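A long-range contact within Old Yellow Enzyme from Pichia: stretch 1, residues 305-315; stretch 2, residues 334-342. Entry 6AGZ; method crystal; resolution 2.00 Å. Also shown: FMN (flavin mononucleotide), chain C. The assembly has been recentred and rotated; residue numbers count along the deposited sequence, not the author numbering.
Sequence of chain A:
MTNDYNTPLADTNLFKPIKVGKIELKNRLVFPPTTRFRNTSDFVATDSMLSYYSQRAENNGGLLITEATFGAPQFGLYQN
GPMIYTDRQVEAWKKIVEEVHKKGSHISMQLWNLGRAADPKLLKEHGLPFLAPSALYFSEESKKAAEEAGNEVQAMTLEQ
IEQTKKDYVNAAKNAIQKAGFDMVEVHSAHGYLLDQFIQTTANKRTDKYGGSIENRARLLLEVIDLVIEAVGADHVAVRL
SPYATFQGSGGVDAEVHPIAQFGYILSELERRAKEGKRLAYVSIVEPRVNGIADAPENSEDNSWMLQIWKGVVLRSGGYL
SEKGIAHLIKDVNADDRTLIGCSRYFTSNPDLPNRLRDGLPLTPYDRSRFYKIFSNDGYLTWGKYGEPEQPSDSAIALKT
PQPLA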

# COMPACT_ATOMS: atom_id res chain seq x y z
N MET A 305 -0.63 1.75 -6.30
CA MET A 305 -0.90 3.17 -6.46
C MET A 305 -2.18 3.39 -7.26
O MET A 305 -3.07 4.13 -6.85
CB MET A 305 0.29 3.86 -7.14
CG MET A 305 1.62 3.62 -6.43
SD MET A 305 2.99 4.59 -7.11
CE MET A 305 2.62 6.21 -6.43
N LEU A 306 -2.30 2.70 -8.40
CA LEU A 306 -3.49 2.84 -9.23
C LEU A 306 -4.74 2.32 -8.53
O LEU A 306 -5.85 2.69 -8.92
CB LEU A 306 -3.29 2.13 -10.57
CG LEU A 306 -2.31 2.68 -11.61
CD1 LEU A 306 -3.02 2.89 -12.94
CD2 LEU A 306 -1.62 3.97 -11.18
N GLN A 307 -4.58 1.47 -7.51
CA GLN A 307 -5.73 1.05 -6.73
C GLN A 307 -6.32 2.21 -5.93
O GLN A 307 -7.53 2.28 -5.74
CB GLN A 307 -5.35 -0.08 -5.77
CG GLN A 307 -5.27 -1.46 -6.41
CD GLN A 307 -5.26 -2.56 -5.37
OE1 GLN A 307 -4.40 -3.44 -5.39
NE2 GLN A 307 -6.23 -2.53 -4.46
N ILE A 308 -5.47 3.13 -5.47
CA ILE A 308 -5.91 4.18 -4.55
C ILE A 308 -6.36 5.40 -5.33
O ILE A 308 -7.49 5.87 -5.18
CB ILE A 308 -4.79 4.54 -3.56
CG1 ILE A 308 -4.29 3.28 -2.85
CG2 ILE A 308 -5.30 5.55 -2.55
CD1 ILE A 308 -3.06 3.50 -1.99
N TRP A 309 -5.48 5.93 -6.17
CA TRP A 309 -5.79 7.11 -6.97
C TRP A 309 -6.63 6.71 -8.17
O TRP A 309 -6.23 5.84 -8.95
CB TRP A 309 -4.50 7.81 -7.40
CG TRP A 309 -4.74 8.95 -8.33
CD1 TRP A 309 -4.49 8.97 -9.67
CD2 TRP A 309 -5.29 10.23 -8.00
NE1 TRP A 309 -4.84 10.19 -10.19
CE2 TRP A 309 -5.34 10.98 -9.19
CE3 TRP A 309 -5.74 10.81 -6.81
CZ2 TRP A 309 -5.82 12.29 -9.22
CZ3 TRP A 309 -6.22 12.11 -6.85
CH2 TRP A 309 -6.25 12.83 -8.05
N LYS A 310 -7.79 7.35 -8.33
CA LYS A 310 -8.74 7.00 -9.37
C LYS A 310 -8.72 7.96 -10.56
O LYS A 310 -9.38 7.68 -11.56
CB LYS A 310 -10.16 6.95 -8.80
CG LYS A 310 -10.33 6.00 -7.62
CD LYS A 310 -10.11 4.56 -8.03
CE LYS A 310 -10.46 3.61 -6.90
NZ LYS A 310 -10.33 2.19 -7.31
N GLY A 311 -7.98 9.06 -10.47
CA GLY A 311 -7.96 10.06 -11.51
C GLY A 311 -6.91 9.78 -12.56
O GLY A 311 -6.38 8.68 -12.68
N VAL A 312 -6.61 10.82 -13.35
CA VAL A 312 -5.58 10.71 -14.37
C VAL A 312 -4.24 10.44 -13.71
O VAL A 312 -3.86 11.10 -12.73
CB VAL A 312 -5.53 11.98 -15.23
CG1 VAL A 312 -4.38 11.92 -16.23
CG2 VAL A 312 -6.85 12.19 -15.94
N VAL A 313 -3.51 9.45 -14.22
CA VAL A 313 -2.20 9.08 -13.71
C VAL A 313 -1.21 9.10 -14.86
O VAL A 313 -1.46 8.51 -15.92
CB VAL A 313 -2.21 7.71 -13.01
CG1 VAL A 313 -2.80 6.63 -13.92
CG2 VAL A 313 -0.82 7.33 -12.55
N LEU A 314 -0.09 9.80 -14.67
CA LEU A 314 0.99 9.84 -15.65
C LEU A 314 2.07 8.87 -15.21
O LEU A 314 2.65 9.04 -14.14
CB LEU A 314 1.55 11.26 -15.78
CG LEU A 314 2.91 11.39 -16.46
CD1 LEU A 314 2.86 10.89 -17.89
CD2 LEU A 314 3.41 12.83 -16.40
N ARG A 315 2.35 7.86 -16.03
CA ARG A 315 3.35 6.86 -15.72
C ARG A 315 4.57 7.08 -16.60
O ARG A 315 4.45 7.16 -17.83
CB ARG A 315 2.79 5.45 -15.93
CG ARG A 315 1.42 5.25 -15.29
CD ARG A 315 0.92 3.82 -15.46
NE ARG A 315 1.74 2.86 -14.73
CZ ARG A 315 1.39 1.60 -14.52
NH1 ARG A 315 0.24 1.14 -14.99
NH2 ARG A 315 2.19 0.79 -13.84
N ALA A 334 -4.67 -0.32 -20.51
CA ALA A 334 -5.26 -1.00 -19.36
C ALA A 334 -6.54 -0.30 -18.91
O ALA A 334 -7.50 -0.97 -18.50
CB ALA A 334 -4.25 -1.06 -18.21
N ASP A 335 -6.57 1.02 -18.96
CA ASP A 335 -7.76 1.78 -18.60
C ASP A 335 -7.83 3.02 -19.49
O ASP A 335 -7.11 3.13 -20.48
CB ASP A 335 -7.76 2.12 -17.10
CG ASP A 335 -6.52 2.87 -16.65
OD1 ASP A 335 -6.02 3.74 -17.40
OD2 ASP A 335 -6.04 2.59 -15.54
N ASP A 336 -8.71 3.95 -19.12
CA ASP A 336 -8.97 5.15 -19.90
C ASP A 336 -8.47 6.41 -19.20
O ASP A 336 -8.93 7.51 -19.53
CB ASP A 336 -10.46 5.26 -20.21
CG ASP A 336 -10.74 6.04 -21.48
OD1 ASP A 336 -9.96 5.91 -22.44
OD2 ASP A 336 -11.74 6.79 -21.51
N ARG A 337 -7.54 6.28 -18.26
CA ARG A 337 -7.07 7.43 -17.48
C ARG A 337 -5.54 7.47 -17.36
O ARG A 337 -5.02 8.14 -16.46
CB ARG A 337 -7.71 7.44 -16.09
CG ARG A 337 -7.65 6.12 -15.32
CD ARG A 337 -6.32 5.94 -14.59
NE ARG A 337 -6.32 4.79 -13.69
CZ ARG A 337 -6.28 4.87 -12.36
NH1 ARG A 337 -6.24 6.06 -11.77
NH2 ARG A 337 -6.28 3.77 -11.62
N THR A 338 -4.82 6.78 -18.24
CA THR A 338 -3.38 6.62 -18.11
C THR A 338 -2.65 7.41 -19.19
O THR A 338 -2.91 7.22 -20.38
CB THR A 338 -2.98 5.15 -18.17
OG1 THR A 338 -3.60 4.44 -17.09
CG2 THR A 338 -1.47 5.00 -18.07
N LEU A 339 -1.74 8.28 -18.77
CA LEU A 339 -0.81 8.97 -19.64
C LEU A 339 0.55 8.28 -19.58
O LEU A 339 0.93 7.71 -18.55
CB LEU A 339 -0.66 10.44 -19.25
CG LEU A 339 -1.93 11.27 -19.10
CD1 LEU A 339 -1.60 12.67 -18.60
CD2 LEU A 339 -2.69 11.34 -20.41
N ILE A 340 1.29 8.33 -20.69
CA ILE A 340 2.60 7.71 -20.79
C ILE A 340 3.63 8.80 -21.04
O ILE A 340 3.54 9.54 -22.03
CB ILE A 340 2.65 6.65 -21.91
CG1 ILE A 340 1.67 5.51 -21.60
CG2 ILE A 340 4.06 6.11 -22.06
CD1 ILE A 340 2.06 4.67 -20.41
N GLY A 341 4.60 8.91 -20.14
CA GLY A 341 5.66 9.90 -20.24
C GLY A 341 6.95 9.29 -20.78
O GLY A 341 7.35 8.21 -20.35
N CYS A 342 7.57 9.99 -21.72
CA CYS A 342 8.85 9.59 -22.29
C CYS A 342 9.77 10.81 -22.28
O CYS A 342 9.53 11.78 -23.01
CB CYS A 342 8.68 9.05 -23.71
SG CYS A 342 7.47 7.70 -23.85
N1 FMN C . 12.07 14.34 -13.28
C2 FMN C . 11.46 15.35 -12.55
O2 FMN C . 10.46 15.11 -11.88
N3 FMN C . 11.98 16.63 -12.57
C4 FMN C . 13.11 16.90 -13.32
O4 FMN C . 13.58 18.04 -13.35
C4A FMN C . 13.71 15.89 -14.06
N5 FMN C . 14.83 16.16 -14.81
C5A FMN C . 15.44 15.17 -15.54
C6 FMN C . 16.57 15.46 -16.29
C7 FMN C . 17.19 14.46 -17.03
C7M FMN C . 18.41 14.77 -17.85
C8 FMN C . 16.67 13.17 -17.02
C8M FMN C . 17.34 12.09 -17.82
C9 FMN C . 15.54 12.88 -16.27
C9A FMN C . 14.92 13.88 -15.52
N10 FMN C . 13.79 13.60 -14.77
C10 FMN C . 13.19 14.60 -14.04
C1' FMN C . 13.22 12.21 -14.76
C2' FMN C . 12.30 12.08 -15.98
O2' FMN C . 11.24 13.00 -15.86
C3' FMN C . 11.74 10.67 -16.16
O3' FMN C . 10.92 10.33 -15.07
C4' FMN C . 12.86 9.65 -16.32
O4' FMN C . 13.81 10.12 -17.25
C5' FMN C . 12.34 8.30 -16.80
O5' FMN C . 11.61 8.48 -18.00
P FMN C . 12.22 7.96 -19.40
O1P FMN C . 12.61 6.50 -19.25
O2P FMN C . 11.18 8.09 -20.49
O3P FMN C . 13.43 8.78 -19.75

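What anchors the loop after the helix of the first stretch to the second? The guanidinium of Arg-337 does, by collecting three backbone carbonyls, those of Leu-306, Trp-309 and Gly-311. Arg-337 NH1 donates to Trp-309 O and to Gly-311 O, both at 2.8 Å, while Arg-337 NH2 donates to Leu-306 O at 2.9 Å and weakly to Trp-309 O at 3.4 Å. The oxygens of Trp-309 and Gly-311 lie at the edge of the guanidinium, near its plane, where its N-H groups point. Arginine suits this place because one planar head can serve several acceptors at once, and Arg-337 is covered by the other stretch more extensively than any other residue here.

What holds that arginine in position? Asp-335 grips it from within its own stretch: Arg-337 NE forms a salt bridge with Asp-335 OD2 at 2.9 Å, leaving NH1 and NH2 to reach across. The other carboxylate oxygen braces the turn, as Asp-335 OD1 accepts from Arg-337 N at 3.1 Å and from Thr-338 OG1 at 2.5 Å. Leu-306 CD1 lies over one face of the guanidinium, so the flat head meets carbon on one face and oxygen at its edge.

How do the backbones join beyond this cluster? They run as parallel strands, with Val-313, Leu-314 and Arg-315 paired with Thr-338, Leu-339 and Ile-340. Hydrogen bonds alternate in direction: Val-313 N to Arg-337 O at 3.0 Å, Leu-339 N to Val-313 O at 2.9 Å, Arg-315 N to Leu-339 O at 2.9 Å, and Gly-341 N to Arg-315 O at 2.9 Å. All four are close to linear. Arg-337 thus contributes its main chain as well as its side chain, linking the loop contact to the sheet.

Which side chains pack around this polar frame? On one face of the sheet, Leu-314 and Leu-339 lie together, with Leu-314 CD1 3.8 Å from Leu-339 CB; Val-312 CG1 adds a contact of 3.7 Å to Leu-339 CD1. These branched apolar chains fill the space beside the strands, and both leucines are buried. The other face carries Val-313, Thr-338, Arg-315 and Ile-340. There Val-313 CG1 approaches Arg-337 CD at 3.6 Å, and Arg-315 CD rests 3.7 Å from Thr-338 CG2, while the guanidinium of Arg-315 bonds elsewhere in the structure. Gly-341 leaves room for its neighbour: Leu-314 CD1 comes within 3.5 Å of Gly-341 N, where a side chain would be tight.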